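PDB 3P3D: nucleoporin 53, which is a component of the nuclear pore complex, where it probably has a structural role and may bind phospholipid or nucleic acid, represented here by its RNA-recognition-motif domain. Local coordinates for residues 69-72 and 73-76. Sequence-based numbering, arbitrary orientation.
Sequences YDNP and ASAV
The hydroxyl of S74 is held by two partners: ND2 of N71 donates to its OG at 3.0 Å, and OG in turn donates to the backbone carbonyl of F30. The same amide of N71 works in the other direction too, because its OD1 accepts from the backbone N of S74 at 3.0 Å. That N-H comes from above the carbonyl plane of the amide, 48° out of it. The S74 OG that ND2 meets lies 23° out of the amide plane. Two bonds to one residue fix the rotation of the amide, and asparagine suits the N-cap because its short side chain carries acceptor and donor together. With chi1 at 73°, CG of N71 sits between its own N and C, which folds the amide back over the first turn. P72 fits the next place, since proline has no N-H to leave unpaired at a helix start and its restricted phi already suits a helix. Its O then takes the N-H of V76 at 3.0 Å in a nearly straight bond, the first i to i+4 link of the helix. The ring of Y69 packs on small side chains that let it come close: CG meets CB of S74 at 3.6 Å, and CD2 approaches CB of A75 at 4.4 Å. S74 O lies over one ring face, 4.1 Å above the plane and offset toward the rim. The hydroxyl of Y69 is hydrogen-bonded to the backbone O of F27, which pins the ring's far end. The whole is an asparagine N-cap where strand 64-68 passes into helix 72-79, a beta-to-alpha connection of the RRM fold.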
ATOM      1  N   TYR A  69       6.995   4.992   0.392  1.00 37.34           N
ATOM      2  CA  TYR A  69       7.187   6.126   1.280  1.00 38.22           C
ATOM      3  C   TYR A  69       8.537   6.883   1.029  1.00 39.66           C
ATOM      4  O   TYR A  69       9.313   6.451   0.204  1.00 39.80           O
ATOM      5  CB  TYR A  69       7.137   5.605   2.723  1.00 37.94           C
ATOM      6  CG  TYR A  69       5.803   5.016   3.114  1.00 37.08           C
ATOM      7  CD1 TYR A  69       4.728   5.839   3.455  1.00 36.13           C
ATOM      8  CD2 TYR A  69       5.608   3.632   3.152  1.00 35.72           C
ATOM      9  CE1 TYR A  69       3.499   5.299   3.826  1.00 34.80           C
ATOM     10  CE2 TYR A  69       4.391   3.093   3.538  1.00 35.25           C
ATOM     11  CZ  TYR A  69       3.341   3.935   3.865  1.00 35.02           C
ATOM     12  OH  TYR A  69       2.122   3.390   4.195  1.00 37.52           O
ATOM     13  N   ASP A  70       8.777   8.002   1.740  1.00 41.64           N
ATOM     14  CA  ASP A  70      10.043   8.809   1.690  1.00 42.93           C
ATOM     15  C   ASP A  70      11.190   8.251   2.515  1.00 43.79           C
ATOM     16  O   ASP A  70      12.331   8.765   2.403  1.00 44.72           O
ATOM     17  CB  ASP A  70       9.895  10.178   2.374  1.00 43.37           C
ATOM     18  CG  ASP A  70       8.859  11.034   1.772  1.00 46.50           C
ATOM     19  OD1 ASP A  70       8.556  12.105   2.382  1.00 48.79           O
ATOM     20  OD2 ASP A  70       8.355  10.641   0.695  1.00 52.42           O
ATOM     21  N   ASN A  71      10.897   7.333   3.441  1.00 43.15           N
ATOM     22  CA  ASN A  71      11.863   7.026   4.499  1.00 42.70           C
ATOM     23  C   ASN A  71      11.690   5.631   5.059  1.00 42.14           C
ATOM     24  O   ASN A  71      10.635   5.052   4.907  1.00 42.44           O
ATOM     25  CB  ASN A  71      11.774   8.081   5.605  1.00 42.72           C
ATOM     26  CG  ASN A  71      10.536   7.945   6.449  1.00 41.98           C
ATOM     27  OD1 ASN A  71      10.570   7.365   7.530  1.00 41.98           O
ATOM     28  ND2 ASN A  71       9.441   8.473   5.967  1.00 41.74           N
ATOM     29  N   PRO A  72      12.736   5.066   5.669  1.00 41.71           N
ATOM     30  CA  PRO A  72      12.608   3.702   6.190  1.00 41.34           C
ATOM     31  C   PRO A  72      11.609   3.559   7.318  1.00 40.56           C
ATOM     32  O   PRO A  72      10.923   2.540   7.398  1.00 41.13           O
ATOM     33  CB  PRO A  72      14.020   3.364   6.699  1.00 41.45           C
ATOM     34  CG  PRO A  72      14.914   4.235   5.950  1.00 42.00           C
ATOM     35  CD  PRO A  72      14.141   5.491   5.593  1.00 41.83           C
ATOM     36  N   ALA A  73      11.535   4.569   8.179  1.00 39.65           N
ATOM     37  CA  ALA A  73      10.639   4.547   9.350  1.00 38.28           C
ATOM     38  C   ALA A  73       9.183   4.303   8.960  1.00 37.28           C
ATOM     39  O   ALA A  73       8.503   3.480   9.579  1.00 37.01           O
ATOM     40  CB  ALA A  73      10.762   5.840  10.138  1.00 38.17           C
ATOM     41  N   SER A  74       8.716   5.013   7.938  1.00 36.23           N
ATOM     42  CA  SER A  74       7.340   4.890   7.482  1.00 35.91           C
ATOM     43  C   SER A  74       7.018   3.484   7.001  1.00 35.61           C
ATOM     44  O   SER A  74       5.957   2.961   7.325  1.00 35.64           O
ATOM     45  CB  SER A  74       7.001   5.931   6.397  1.00 36.25           C
ATOM     46  OG  SER A  74       6.915   7.232   6.947  1.00 35.58           O
ATOM     47  N   ALA A  75       7.943   2.865   6.271  1.00 35.62           N
ATOM     48  CA  ALA A  75       7.756   1.503   5.763  1.00 36.18           C
ATOM     49  C   ALA A  75       7.708   0.510   6.921  1.00 36.17           C
ATOM     50  O   ALA A  75       6.836  -0.366   6.980  1.00 36.84           O
ATOM     51  CB  ALA A  75       8.886   1.120   4.765  1.00 35.61           C
ATOM     52  N   VAL A  76       8.637   0.665   7.847  1.00 36.05           N
ATOM     53  CA  VAL A  76       8.701  -0.180   9.046  1.00 36.21           C
ATOM     54  C   VAL A  76       7.370  -0.097   9.802  1.00 35.95           C
ATOM     55  O   VAL A  76       6.806  -1.110  10.164  1.00 35.79           O
ATOM     56  CB  VAL A  76       9.888   0.267   9.954  1.00 36.31           C
ATOM     57  CG1 VAL A  76       9.800  -0.342  11.312  1.00 38.18           C
ATOM     58  CG2 VAL A  76      11.201  -0.094   9.314  1.00 36.12           C
TER